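Local coordinates for protein trehalose-6-phosphate phosphatase (Candida albicans, PDB 5DXI) that belongs to the trehalose-phosphatase family of the HAD clan and holds a magnesium ion next to beryllium trifluoride in its ligand pocket, at residues K161-N164 with D165-K169; R288-L291 with E292-L296. All blocks are in the same frame, centred on the assembly; numbering follows the deposited sequence.

Contact 1 (K161-N164 with D165-K169)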
ATOM      1  N   LYS A 161      -8.339  -4.033 -21.570  1.00 53.32           N
ATOM      2  CA  LYS A 161      -9.651  -4.071 -22.200  1.00 53.21           C
ATOM      3  C   LYS A 161     -10.236  -5.478 -22.199  1.00 51.00           C
ATOM      4  O   LYS A 161     -11.395  -5.675 -21.831  1.00 51.67           O
ATOM      5  CB  LYS A 161      -9.545  -3.538 -23.635  1.00 56.24           C
ATOM      6  CG  LYS A 161     -10.840  -3.533 -24.436  1.00 57.85           C
ATOM      7  CD  LYS A 161     -11.891  -2.623 -23.815  1.00 66.38           C
ATOM      8  CE  LYS A 161     -13.108  -2.482 -24.724  1.00 65.19           C
ATOM      9  NZ  LYS A 161     -14.224  -1.776 -24.041  1.00 67.28           N
ATOM     10  N   GLU A 162      -9.423  -6.452 -22.600  1.00 51.02           N
ATOM     11  CA  GLU A 162      -9.890  -7.821 -22.745  1.00 50.42           C
ATOM     12  C   GLU A 162     -10.243  -8.461 -21.413  1.00 51.78           C
ATOM     13  O   GLU A 162     -11.256  -9.151 -21.305  1.00 50.38           O
ATOM     14  CB  GLU A 162      -8.836  -8.672 -23.450  1.00 54.30           C
ATOM     15  CG  GLU A 162      -9.162 -10.159 -23.431  1.00 55.14           C
ATOM     16  CD  GLU A 162      -8.280 -10.973 -24.344  1.00 58.23           C
ATOM     17  OE1 GLU A 162      -7.495 -10.375 -25.110  1.00 57.67           O
ATOM     18  OE2 GLU A 162      -8.372 -12.221 -24.290  1.00 60.86           O
ATOM     19  N   LEU A 163      -9.404  -8.237 -20.403  1.00 51.06           N
ATOM     20  CA  LEU A 163      -9.673  -8.758 -19.065  1.00 50.57           C
ATOM     21  C   LEU A 163     -10.978  -8.187 -18.546  1.00 46.75           C
ATOM     22  O   LEU A 163     -11.809  -8.913 -17.998  1.00 45.21           O
ATOM     23  CB  LEU A 163      -8.530  -8.416 -18.109  1.00 46.48           C
ATOM     24  CG  LEU A 163      -7.237  -9.192 -18.324  1.00 47.33           C
ATOM     25  CD1 LEU A 163      -6.092  -8.550 -17.566  1.00 44.18           C
ATOM     26  CD2 LEU A 163      -7.438 -10.632 -17.864  1.00 47.37           C
ATOM     27  N   ASN A 164     -11.159  -6.886 -18.762  1.00 44.07           N
ATOM     28  CA  ASN A 164     -12.323  -6.160 -18.277  1.00 47.60           C
ATOM     29  C   ASN A 164     -13.615  -6.540 -19.008  1.00 49.82           C
ATOM     30  O   ASN A 164     -14.707  -6.355 -18.482  1.00 47.80           O
ATOM     31  CB  ASN A 164     -12.087  -4.649 -18.401  1.00 49.02           C
ATOM     32  CG  ASN A 164     -11.345  -4.074 -17.208  1.00 47.74           C
ATOM     33  OD1 ASN A 164     -11.544  -4.502 -16.074  1.00 50.01           O
ATOM     34  ND2 ASN A 164     -10.498  -3.086 -17.457  1.00 48.39           N
ATOM     35  N   ASP A 165     -13.488  -7.067 -20.222  1.00 52.58           N
ATOM     36  CA  ASP A 165     -14.657  -7.476 -20.995  1.00 54.27           C
ATOM     37  C   ASP A 165     -15.014  -8.940 -20.786  1.00 54.89           C
ATOM     38  O   ASP A 165     -16.132  -9.354 -21.089  1.00 57.55           O
ATOM     39  CB  ASP A 165     -14.434  -7.217 -22.485  1.00 54.53           C
ATOM     40  CG  ASP A 165     -14.538  -5.746 -22.848  1.00 62.12           C
ATOM     41  OD1 ASP A 165     -15.322  -5.006 -22.200  1.00 63.68           O
ATOM     42  OD2 ASP A 165     -13.815  -5.331 -23.777  1.00 63.44           O
ATOM     43  N   THR A 166     -14.071  -9.716 -20.262  1.00 52.37           N
ATOM     44  CA  THR A 166     -14.293 -11.143 -20.054  1.00 53.59           C
ATOM     45  C   THR A 166     -14.284 -11.522 -18.573  1.00 52.26           C
ATOM     46  O   THR A 166     -15.336 -11.570 -17.932  1.00 50.61           O
ATOM     47  CB  THR A 166     -13.239 -11.991 -20.803  1.00 52.74           C
ATOM     48  OG1 THR A 166     -11.918 -11.598 -20.403  1.00 55.04           O
ATOM     49  CG2 THR A 166     -13.376 -11.799 -22.305  1.00 55.60           C
ATOM     50  N   VAL A 167     -13.094 -11.797 -18.047  1.00 50.48           N
ATOM     51  CA  VAL A 167     -12.934 -12.259 -16.673  1.00 46.75           C
ATOM     52  C   VAL A 167     -13.605 -11.346 -15.653  1.00 44.24           C
ATOM     53  O   VAL A 167     -14.256 -11.822 -14.722  1.00 42.03           O
ATOM     54  CB  VAL A 167     -11.438 -12.401 -16.306  1.00 48.32           C
ATOM     55  CG1 VAL A 167     -11.276 -12.883 -14.870  1.00 43.62           C
ATOM     56  CG2 VAL A 167     -10.742 -13.356 -17.266  1.00 48.55           C
ATOM     57  N   ALA A 168     -13.472 -10.037 -15.837  1.00 39.13           N
ATOM     58  CA  ALA A 168     -13.995  -9.101 -14.845  1.00 44.52           C
ATOM     59  C   ALA A 168     -15.525  -9.028 -14.891  1.00 47.47           C
ATOM     60  O   ALA A 168     -16.160  -8.557 -13.946  1.00 43.93           O
ATOM     61  CB  ALA A 168     -13.391  -7.718 -15.044  1.00 43.82           C
ATOM     62  N   LYS A 169     -16.109  -9.522 -15.980  1.00 46.68           N
ATOM     63  CA  LYS A 169     -17.560  -9.639 -16.073  1.00 51.53           C
ATOM     64  C   LYS A 169     -18.039 -10.932 -15.413  1.00 49.73           C
ATOM     65  O   LYS A 169     -19.057 -10.950 -14.730  1.00 53.02           O
ATOM     66  CB  LYS A 169     -18.015  -9.605 -17.537  1.00 53.40           C
ATOM     67  CG  LYS A 169     -17.701  -8.320 -18.290  1.00 54.18           C
ATOM     68  CD  LYS A 169     -18.736  -7.258 -18.012  1.00 56.37           C
ATOM     69  CE  LYS A 169     -18.343  -5.922 -18.628  1.00 60.96           C
ATOM     70  NZ  LYS A 169     -18.649  -5.879 -20.086  1.00 66.04           N
TER
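Lys161 and Asp165 pair on the last turn of helix 149-165, where the chain breaks and starts again as the short helix 167-170. The two long helices 113-126 and 149-165 on a four-stranded antiparallel sheet are consistent with a HAD cap of the C2 type. With CG of Lys161 anti to the backbone N (chi1 179°), a bend at chi2 (63°) lays CG, CD and CE along OD2 of Asp165. NZ of Lys161 forms a salt bridge with OD2 of Asp165 at 3.6 Å, but CE comes closer to that oxygen, at 3.1 Å. The charged pair therefore meets along the lysine methylenes as well as at the ammonium group. OD2 also lies near O of Lys161, an acceptor-acceptor approach that the nearby ammonium charge may ease.

Thr166 is the first residue to leave helical geometry. It stands before the next helix without capping it, and its side chain looks back instead. OG1 of Thr166 sits between the backbone N and the carbonyl carbon and donates to O of Glu162 at 2.7 Å. The hydroxyl is tilted out of that carbonyl's plane. The same oxygen receives weak bonds from N of Asp165 and N of Thr166. The carboxylate of Glu162 is held elsewhere, by Tyr124 of helix 113-126.

On the buried side, CD2 of Leu163 meets CG2 of Val167 at 4.3 Å. Both residues also face helix 113-126 and strand 173-178. CB of Ala168 rests on CA of Asn164 at 3.7 Å, with OD1 of Asn164 beside it. CG and CE of Lys169 both pass close to O of Asn164. The break is spanned by a nearly straight bond (168°) from N of Ala168 to O of Leu163, 2.9 Å long.

Contact 2 (R288-L291 with E292-L296)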
ATOM      1  N   ARG A 288      13.091   8.770  -1.418  1.00 31.87           N
ATOM      2  CA  ARG A 288      14.083   9.581  -0.711  1.00 35.42           C
ATOM      3  C   ARG A 288      13.438  10.548   0.293  1.00 33.48           C
ATOM      4  O   ARG A 288      13.820  10.605   1.473  1.00 31.10           O
ATOM      5  CB  ARG A 288      14.938  10.378  -1.693  1.00 39.40           C
ATOM      6  CG  ARG A 288      15.988  11.229  -0.992  1.00 44.45           C
ATOM      7  CD  ARG A 288      16.806  12.048  -1.979  1.00 52.18           C
ATOM      8  NE  ARG A 288      17.686  11.210  -2.786  1.00 59.72           N
ATOM      9  CZ  ARG A 288      18.429  11.661  -3.789  1.00 62.37           C
ATOM     10  NH1 ARG A 288      18.387  12.949  -4.120  1.00 65.39           N
ATOM     11  NH2 ARG A 288      19.201  10.824  -4.469  1.00 57.17           N
ATOM     12  N   GLN A 289      12.445  11.302  -0.169  1.00 33.04           N
ATOM     13  CA  GLN A 289      11.777  12.248   0.714  1.00 33.64           C
ATOM     14  C   GLN A 289      10.940  11.523   1.756  1.00 30.53           C
ATOM     15  O   GLN A 289      10.798  12.001   2.881  1.00 33.23           O
ATOM     16  CB  GLN A 289      10.921  13.232  -0.088  1.00 30.81           C
ATOM     17  CG  GLN A 289      11.749  14.228  -0.897  1.00 35.60           C
ATOM     18  CD  GLN A 289      12.190  13.675  -2.242  1.00 39.64           C
ATOM     19  OE1 GLN A 289      11.448  12.948  -2.904  1.00 39.63           O
ATOM     20  NE2 GLN A 289      13.410  14.009  -2.650  1.00 45.26           N
ATOM     21  N   VAL A 290      10.430  10.344   1.404  1.00 31.12           N
ATOM     22  CA  VAL A 290       9.710   9.528   2.385  1.00 28.57           C
ATOM     23  C   VAL A 290      10.629   9.202   3.563  1.00 31.35           C
ATOM     24  O   VAL A 290      10.254   9.357   4.727  1.00 28.40           O
ATOM     25  CB  VAL A 290       9.168   8.212   1.771  1.00 27.67           C
ATOM     26  CG1 VAL A 290       8.526   7.345   2.854  1.00 31.73           C
ATOM     27  CG2 VAL A 290       8.151   8.497   0.649  1.00 26.76           C
ATOM     28  N   LEU A 291      11.841   8.746   3.267  1.00 32.39           N
ATOM     29  CA  LEU A 291      12.750   8.369   4.349  1.00 32.69           C
ATOM     30  C   LEU A 291      13.213   9.594   5.151  1.00 32.23           C
ATOM     31  O   LEU A 291      13.387   9.512   6.373  1.00 33.25           O
ATOM     32  CB  LEU A 291      13.960   7.599   3.802  1.00 33.77           C
ATOM     33  CG  LEU A 291      13.592   6.346   3.000  1.00 36.99           C
ATOM     34  CD1 LEU A 291      14.833   5.474   2.700  1.00 35.00           C
ATOM     35  CD2 LEU A 291      12.504   5.550   3.694  1.00 32.98           C
ATOM     36  N   GLU A 292      13.387  10.729   4.473  1.00 34.13           N
ATOM     37  CA  GLU A 292      13.708  11.977   5.171  1.00 32.35           C
ATOM     38  C   GLU A 292      12.633  12.273   6.198  1.00 33.64           C
ATOM     39  O   GLU A 292      12.928  12.533   7.368  1.00 37.33           O
ATOM     40  CB  GLU A 292      13.821  13.156   4.196  1.00 31.90           C
ATOM     41  CG  GLU A 292      14.968  13.065   3.200  1.00 36.53           C
ATOM     42  CD  GLU A 292      14.929  14.175   2.162  1.00 40.15           C
ATOM     43  OE1 GLU A 292      13.983  15.004   2.182  1.00 43.21           O
ATOM     44  OE2 GLU A 292      15.836  14.208   1.299  1.00 44.16           O
ATOM     45  N   THR A 293      11.377  12.182   5.759  1.00 35.57           N
ATOM     46  CA  THR A 293      10.236  12.471   6.616  1.00 31.61           C
ATOM     47  C   THR A 293      10.125  11.465   7.751  1.00 34.04           C
ATOM     48  O   THR A 293       9.894  11.842   8.906  1.00 34.30           O
ATOM     49  CB  THR A 293       8.905  12.488   5.810  1.00 34.12           C
ATOM     50  OG1 THR A 293       8.991  13.441   4.746  1.00 34.54           O
ATOM     51  CG2 THR A 293       7.744  12.854   6.706  1.00 31.23           C
ATOM     52  N   LEU A 294      10.266  10.179   7.437  1.00 34.13           N
ATOM     53  CA  LEU A 294      10.192   9.172   8.495  1.00 35.61           C
ATOM     54  C   LEU A 294      11.396   9.322   9.440  1.00 34.44           C
ATOM     55  O   LEU A 294      11.266   9.184  10.672  1.00 34.60           O
ATOM     56  CB  LEU A 294      10.113   7.755   7.897  1.00 30.17           C
ATOM     57  CG  LEU A 294       8.866   7.495   7.033  1.00 34.51           C
ATOM     58  CD1 LEU A 294       8.848   6.074   6.493  1.00 32.83           C
ATOM     59  CD2 LEU A 294       7.584   7.782   7.819  1.00 27.86           C
ATOM     60  N   GLY A 295      12.559   9.600   8.856  1.00 34.52           N
ATOM     61  CA  GLY A 295      13.760   9.880   9.627  1.00 39.55           C
ATOM     62  C   GLY A 295      13.560  11.043  10.582  1.00 41.44           C
ATOM     63  O   GLY A 295      13.985  10.997  11.735  1.00 41.75           O
ATOM     64  N   LEU A 296      12.887  12.082  10.093  1.00 40.80           N
ATOM     65  CA  LEU A 296      12.547  13.241  10.905  1.00 38.34           C
ATOM     66  C   LEU A 296      11.725  12.845  12.122  1.00 41.46           C
ATOM     67  O   LEU A 296      12.041  13.222  13.251  1.00 43.21           O
ATOM     68  CB  LEU A 296      11.759  14.260  10.071  1.00 39.41           C
ATOM     69  CG  LEU A 296      11.294  15.500  10.839  1.00 42.39           C
ATOM     70  CD1 LEU A 296      12.509  16.366  11.172  1.00 42.32           C
ATOM     71  CD2 LEU A 296      10.198  16.295  10.104  1.00 39.61           C
TER
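Thr293 grips the carbonyl oxygen of Gln289 twice, one turn back on helix 287-298. N of Thr293 donates to O of Gln289 at 2.9 Å, and OG1 of Thr293 reaches the same O at 3.0 Å. The two donors arrive from opposite faces of the carbonyl plane. A chi1 of -57° sets OG1 beside the backbone N, within reach of this carbonyl. Such a hydroxyl bond back to the i-4 carbonyl is common for threonines within helices.

On the buried flank, CG1 of Val290 touches CD1 of Leu294 at 3.9 Å, the two side chains running side by side. The main chain beneath them keeps regular helical bonds, such as N of Leu294 to O of Val290 at 2.8 Å.

CG of Glu292 approaches O of Arg288 at 3.2 Å. OE2 of Glu292 sits by CG of Arg288 at 3.8 Å, and its OE1 is near CG of Gln289. The guanidinium of Arg288 does not touch the carboxylate. Arg10 holds it instead, through a salt bridge with OE1.

Farther out, Val290 and Leu294 rest on Leu33, and the side chain of Val290 is about 10 Å from the magnesium ion. The helix flanks the edge of the HAD core sheet, packing on Leu284 of strand 282-284, with helix 10-19 meeting Gln289, Thr293 and Leu296, and helix 47-58 meeting Leu291 and Leu294.

Contact 1 comes first along the chain and contact 2 follows near the C-terminus. Their centres are 40 Å apart, their nearest atoms are about 28 Å apart, and they lie on opposite sides of the chain's centre. They share no helix or sheet. Contact 1 joins helix 149-165 to helix 167-170 beside the four-stranded antiparallel sheet, probably the cap. Contact 2 lies within helix 287-298, packed by strand 282-284 at the edge of the eight-stranded mixed sheet of the HAD core. The two are thus separate local helix contacts, one in the probable cap and one in the core, with no direct touch between them.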